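Local coordinates for protein deferrochelatase (Vibrio cholerae, PDB 5DE0) that binds heme b and, as a member of the DyP-type peroxidase family, probably uses it to oxidise dyes and other substrates with hydrogen peroxide, at residues V176-H181 with K282-A287; P17-T22 with H234-G239. All blocks are in the same frame, centred on the assembly; numbering follows the deposited sequence.

Contact 1 (V176-H181 with K282-A287). With HEM (protoporphyrin IX containing Fe), chain F.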
# COMPACT_ATOMS: atom_id res chain seq x y z
N VAL B 176 -11.77 -9.55 13.07
CA VAL B 176 -10.57 -9.05 12.43
C VAL B 176 -9.47 -8.80 13.46
O VAL B 176 -9.73 -8.33 14.57
CB VAL B 176 -10.84 -7.76 11.59
CG1 VAL B 176 -12.28 -7.31 11.73
CG2 VAL B 176 -9.87 -6.63 11.94
N GLN B 177 -8.24 -9.14 13.09
CA GLN B 177 -7.06 -8.88 13.91
C GLN B 177 -5.89 -8.53 13.01
O GLN B 177 -5.47 -9.35 12.19
CB GLN B 177 -6.70 -10.09 14.77
CG GLN B 177 -7.51 -10.26 16.04
CD GLN B 177 -7.13 -11.53 16.78
OE1 GLN B 177 -7.21 -12.63 16.23
NE2 GLN B 177 -6.69 -11.38 18.03
N ARG B 178 -5.36 -7.32 13.15
CA ARG B 178 -4.16 -6.95 12.40
C ARG B 178 -2.92 -7.44 13.13
O ARG B 178 -2.64 -7.01 14.25
CB ARG B 178 -4.08 -5.43 12.19
CG ARG B 178 -2.91 -5.03 11.32
CD ARG B 178 -3.11 -3.67 10.66
NE ARG B 178 -2.97 -2.56 11.59
CZ ARG B 178 -1.80 -2.07 11.99
NH1 ARG B 178 -0.67 -2.61 11.55
NH2 ARG B 178 -1.76 -1.05 12.84
N PHE B 179 -2.19 -8.34 12.49
CA PHE B 179 -0.99 -8.90 13.09
C PHE B 179 0.28 -8.23 12.57
O PHE B 179 0.39 -7.93 11.38
CB PHE B 179 -0.92 -10.41 12.84
CG PHE B 179 -1.79 -11.20 13.77
CD1 PHE B 179 -3.09 -11.52 13.42
CD2 PHE B 179 -1.30 -11.63 14.99
CE1 PHE B 179 -3.89 -12.25 14.27
CE2 PHE B 179 -2.09 -12.36 15.85
CZ PHE B 179 -3.39 -12.67 15.49
N VAL B 180 1.23 -8.00 13.47
CA VAL B 180 2.53 -7.47 13.10
C VAL B 180 3.59 -8.55 13.30
O VAL B 180 3.73 -9.10 14.39
CB VAL B 180 2.90 -6.22 13.93
CG1 VAL B 180 4.25 -5.67 13.49
CG2 VAL B 180 1.82 -5.16 13.80
N HIS B 181 4.33 -8.85 12.24
CA HIS B 181 5.26 -9.97 12.24
C HIS B 181 6.67 -9.58 12.69
O HIS B 181 7.13 -8.47 12.44
CB HIS B 181 5.34 -10.61 10.85
CG HIS B 181 4.12 -11.40 10.48
ND1 HIS B 181 3.02 -11.49 11.30
CD2 HIS B 181 3.83 -12.13 9.38
CE1 HIS B 181 2.10 -12.25 10.72
NE2 HIS B 181 2.57 -12.65 9.56
N LYS B 282 2.22 -10.55 16.61
CA LYS B 282 1.39 -9.96 17.65
C LYS B 282 0.19 -9.22 17.07
O LYS B 282 0.33 -8.47 16.10
CB LYS B 282 2.22 -9.01 18.52
CG LYS B 282 3.36 -9.67 19.27
CD LYS B 282 4.16 -8.66 20.07
CE LYS B 282 5.28 -9.33 20.85
NZ LYS B 282 6.07 -8.34 21.65
N ALA B 283 -0.98 -9.44 17.66
CA ALA B 283 -2.18 -8.72 17.25
C ALA B 283 -2.14 -7.29 17.77
O ALA B 283 -1.84 -7.06 18.94
CB ALA B 283 -3.43 -9.44 17.74
N VAL B 284 -2.45 -6.34 16.90
CA VAL B 284 -2.43 -4.93 17.28
C VAL B 284 -3.85 -4.36 17.29
O VAL B 284 -4.12 -3.32 17.90
CB VAL B 284 -1.54 -4.09 16.34
CG1 VAL B 284 -2.24 -3.84 15.01
CG2 VAL B 284 -1.13 -2.78 16.99
N THR B 285 -4.77 -5.06 16.62
CA THR B 285 -6.18 -4.72 16.66
C THR B 285 -7.01 -5.98 16.89
O THR B 285 -6.50 -7.10 16.75
CB THR B 285 -6.66 -4.05 15.36
OG1 THR B 285 -6.45 -4.94 14.25
CG2 THR B 285 -5.90 -2.75 15.11
N GLY B 286 -8.27 -5.80 17.25
CA GLY B 286 -9.17 -6.92 17.47
C GLY B 286 -10.60 -6.45 17.61
O GLY B 286 -10.90 -5.57 18.41
N ALA B 287 -11.51 -7.04 16.83
CA ALA B 287 -12.90 -6.61 16.83
C ALA B 287 -13.85 -7.67 16.28
O ALA B 287 -13.51 -8.43 15.38
CB ALA B 287 -13.05 -5.32 16.05
CHA HEM F . -4.82 -22.40 9.03
CHB HEM F . -7.76 -19.82 11.91
CHC HEM F . -4.25 -16.53 12.61
CHD HEM F . -1.68 -18.64 9.08
C1A HEM F . -5.93 -21.99 9.75
C2A HEM F . -7.19 -22.69 9.85
C3A HEM F . -8.00 -21.98 10.64
C4A HEM F . -7.28 -20.80 11.08
CMA HEM F . -9.46 -22.32 11.03
CAA HEM F . -7.54 -24.02 9.15
CBA HEM F . -7.47 -25.15 10.19
CGA HEM F . -7.64 -26.48 9.51
O1A HEM F . -6.65 -26.98 8.92
O2A HEM F . -8.77 -27.04 9.57
C1B HEM F . -7.04 -18.76 12.41
C2B HEM F . -7.46 -17.90 13.49
C3B HEM F . -6.52 -16.98 13.69
C4B HEM F . -5.43 -17.23 12.75
CMB HEM F . -8.79 -18.00 14.27
CAB HEM F . -6.63 -15.88 14.77
CBB HEM F . -5.70 -14.94 14.93
C1C HEM F . -3.25 -16.78 11.69
C2C HEM F . -2.05 -16.00 11.47
C3C HEM F . -1.34 -16.59 10.49
C4C HEM F . -2.08 -17.77 10.07
CMC HEM F . -1.71 -14.71 12.27
CAC HEM F . 0.01 -16.20 9.86
CBC HEM F . 0.80 -15.20 10.28
C1D HEM F . -2.20 -19.89 8.82
C2D HEM F . -1.54 -20.94 8.09
C3D HEM F . -2.52 -22.12 8.07
C4D HEM F . -3.68 -21.66 8.80
CMD HEM F . -0.13 -20.89 7.45
CAD HEM F . -2.31 -23.50 7.41
CBD HEM F . -2.74 -23.47 5.95
CGD HEM F . -4.22 -23.23 5.86
O1D HEM F . -4.62 -22.06 5.62
O2D HEM F . -5.01 -24.20 6.01
NA HEM F . -6.01 -20.85 10.52
NB HEM F . -5.80 -18.33 11.98
NC HEM F . -3.23 -17.85 10.81
ND HEM F . -3.46 -20.35 9.22
FE HEM F . -4.57 -19.40 10.69
O HOH W 1 -6.43 -8.65 18.82

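Contact 2 (P17-T22 with H234-G239)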
# COMPACT_ATOMS: atom_id res chain seq x y z
N PRO B 17 -6.76 -10.51 -5.51
CA PRO B 17 -5.33 -10.21 -5.34
C PRO B 17 -5.07 -9.03 -4.40
O PRO B 17 -3.97 -8.91 -3.85
CB PRO B 17 -4.87 -9.88 -6.76
CG PRO B 17 -5.84 -10.57 -7.64
CD PRO B 17 -7.16 -10.51 -6.93
N PHE B 18 -6.06 -8.16 -4.23
CA PHE B 18 -5.93 -7.00 -3.36
C PHE B 18 -7.19 -6.82 -2.52
O PHE B 18 -8.29 -7.14 -2.97
CB PHE B 18 -5.68 -5.73 -4.19
CG PHE B 18 -4.54 -5.86 -5.15
CD1 PHE B 18 -3.25 -5.55 -4.75
CD2 PHE B 18 -4.76 -6.29 -6.45
CE1 PHE B 18 -2.19 -5.66 -5.64
CE2 PHE B 18 -3.70 -6.41 -7.34
CZ PHE B 18 -2.42 -6.09 -6.94
N ALA B 19 -7.03 -6.30 -1.31
CA ALA B 19 -8.17 -6.11 -0.42
C ALA B 19 -8.04 -4.86 0.44
O ALA B 19 -6.94 -4.41 0.74
CB ALA B 19 -8.36 -7.33 0.46
N LEU B 20 -9.19 -4.31 0.82
CA LEU B 20 -9.23 -3.17 1.73
C LEU B 20 -9.97 -3.53 3.01
O LEU B 20 -11.10 -4.04 2.96
CB LEU B 20 -9.91 -1.97 1.06
CG LEU B 20 -10.26 -0.81 1.99
CD1 LEU B 20 -9.00 -0.21 2.59
CD2 LEU B 20 -11.07 0.24 1.25
N TYR B 21 -9.34 -3.28 4.14
CA TYR B 21 -9.98 -3.51 5.44
C TYR B 21 -9.94 -2.24 6.27
O TYR B 21 -8.89 -1.85 6.78
CB TYR B 21 -9.28 -4.64 6.19
CG TYR B 21 -8.90 -5.84 5.35
CD1 TYR B 21 -9.80 -6.87 5.14
CD2 TYR B 21 -7.64 -5.94 4.79
CE1 TYR B 21 -9.45 -7.98 4.39
CE2 TYR B 21 -7.28 -7.04 4.04
CZ TYR B 21 -8.19 -8.06 3.84
OH TYR B 21 -7.84 -9.15 3.08
N THR B 22 -11.10 -1.60 6.42
CA THR B 22 -11.17 -0.32 7.11
C THR B 22 -12.00 -0.40 8.39
O THR B 22 -13.16 -0.81 8.37
CB THR B 22 -11.76 0.77 6.19
OG1 THR B 22 -10.95 0.90 5.02
CG2 THR B 22 -11.82 2.11 6.91
N HIS B 234 -10.68 -14.39 4.95
CA HIS B 234 -10.42 -13.49 3.83
C HIS B 234 -9.14 -12.70 4.08
O HIS B 234 -8.94 -11.62 3.52
CB HIS B 234 -11.59 -12.53 3.61
CG HIS B 234 -12.64 -13.05 2.68
ND1 HIS B 234 -12.49 -13.02 1.31
CD2 HIS B 234 -13.84 -13.63 2.92
CE1 HIS B 234 -13.56 -13.54 0.75
NE2 HIS B 234 -14.40 -13.92 1.70
N SER B 235 -8.27 -13.26 4.92
CA SER B 235 -7.04 -12.58 5.32
C SER B 235 -6.11 -12.36 4.14
O SER B 235 -6.21 -13.02 3.11
CB SER B 235 -6.31 -13.39 6.39
OG SER B 235 -7.21 -13.82 7.40
N LEU B 236 -5.20 -11.40 4.31
CA LEU B 236 -4.24 -11.06 3.27
C LEU B 236 -3.06 -10.32 3.89
O LEU B 236 -3.24 -9.49 4.78
CB LEU B 236 -4.91 -10.20 2.19
CG LEU B 236 -4.60 -10.52 0.73
CD1 LEU B 236 -4.79 -12.00 0.45
CD2 LEU B 236 -5.49 -9.69 -0.18
N PRO B 237 -1.84 -10.62 3.42
CA PRO B 237 -0.62 -9.94 3.87
C PRO B 237 -0.69 -8.43 3.62
O PRO B 237 -1.44 -8.00 2.75
CB PRO B 237 0.48 -10.59 3.03
CG PRO B 237 -0.07 -11.91 2.65
CD PRO B 237 -1.54 -11.71 2.48
N TYR B 238 0.08 -7.65 4.37
CA TYR B 238 0.04 -6.20 4.26
C TYR B 238 1.34 -5.56 4.73
O TYR B 238 2.18 -6.22 5.33
CB TYR B 238 -1.11 -5.64 5.10
CG TYR B 238 -0.78 -5.57 6.57
CD1 TYR B 238 -0.86 -6.71 7.37
CD2 TYR B 238 -0.36 -4.39 7.16
CE1 TYR B 238 -0.54 -6.66 8.71
CE2 TYR B 238 -0.03 -4.33 8.51
CZ TYR B 238 -0.13 -5.47 9.28
OH TYR B 238 0.19 -5.43 10.62
N GLY B 239 1.48 -4.26 4.46
CA GLY B 239 2.50 -3.46 5.11
C GLY B 239 3.76 -3.18 4.32
O GLY B 239 3.88 -3.52 3.15

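Contact 1 (V176-H181 with K282-A287)
Strand 176-181 supplies Gln177, Phe179 and His181 to the heme pocket of this DyP-type peroxidase and is paired antiparallel with 282-287. The backbone bonds of the pair form two ladders out of step by one residue. At one end Val176 and Ala287 bond to each other both ways; at the other, Val180 and Lys282 do the same, with Val180 N 2.8 Å from Lys282 O. Between them 282-287 has one residue more than its partner, and a side chain fills the break: Thr285 OG1 accepts the N-H of Arg178 at 2.8 Å. It can do so because chi1 of 61° sets OG1 between its own backbone N and carbonyl carbon, and threonine suits the spot because its short hydroxyl reaches a main-chain N-H that has no carbonyl opposite it at the break. Next to it, Val284 N bonds to Arg178 O at 2.7 Å, almost straight along the C=O axis.

On the heme side the ring of Phe179 is sandwiched. Ala283 CB, small enough to fit, lies over one face, 3.7 Å from Phe179 CE2, while the heme methyl CMC sits over the opposite face, 3.7 Å from Phe179 CD1. Gln177, its chain extended beyond CG, brings OE1 within 3.1 Å of the vinyl carbon CBB; its NE2 donates to a water that in turn donates to Thr285 O. Away from the heme, Arg178 bends at chi3 (74°) and Val284 CG1 covers the centre of one guanidinium face, 3.5 Å from Arg178 CZ. Salt bridges to Asp129 and Asp244 hold that charge.

Strand 281-291 is the outermost strand on this side of the four-stranded sheet, whereas strand 172-181 lies inside it and bonds on its other edge to strand 247-253, through Phe249 and Leu247.

Contact 2 (P17-T22 with H234-G239)
Strands 18-22 and 236-239 belong to different sheets and meet face to face rather than edge to edge, their segment axes 8.2 Å apart and crossing at -71°. No backbone bond joins them, so the contact rests on a few side chains reaching across.

Tyr21 makes the tight part. With CG anti to the carbonyl carbon, beside the backbone N (chi1 -42°), its ring stretches over the gap and the OH donates to His234 O at 2.7 Å. The oxygen is met in the carbonyl plane and lies near the plane of the ring, so the phenol is held by its edge and tip. Tyrosine suits the place because it brings both length and a polar end, which here satisfies a buried main-chain carbonyl just before strand 236-239. The Leu236 side chain runs across that of Tyr21 at about a right angle, its CB at the ring edge and 3.2 Å from Tyr21 OH. One branch turns back to the first strand, placing Leu236 CD2 3.8 Å from Ala19 CB; the small alanine leaves room for that methyl. The His101 ring meets that of Tyr21 with the planes nearly parallel.

Toward Pro17 the packing loosens. Here the sole approach is that of Leu236 CD2 to backbone atoms, with Pro17 O at 4.0 Å. Phe18 is partly exposed and its side chain starts away from 234-239, to meet Phe18 of the second subunit. Ser235, also partly exposed, turns away too and bonds through OG to Ile250 N.

Leu20 and Thr22, on the other face of their strand, pack on helix 108-117. A sheet with helices behind it and a second sheet in front is the arrangement of the DyP-type peroxidase fold, in which two related ferredoxin-like halves bring their sheets together.

Tyr238 connects the two contacts, whose centres are about 13 Å apart. Although it touches nothing in 17-22, its OH reaches contact 1, lying 2.6 Å from Phe179 O and 3.1 Å from Arg178 NH1, both probable hydrogen bonds. Strands 172-181 and 232-239 belong to one sheet, separated by strand 247-253, so contact 1 joins strands within the C-terminal sheet while contact 2 docks that sheet on the N-terminal one. Their relation to the heme differs. Contact 1 lines the pocket directly with Gln177, Phe179 and His181, whereas contact 2 stands back, the Ser235 side chain being about 7 Å from the heme, even though the adjoining Arg233 hydrogen-bonds to it.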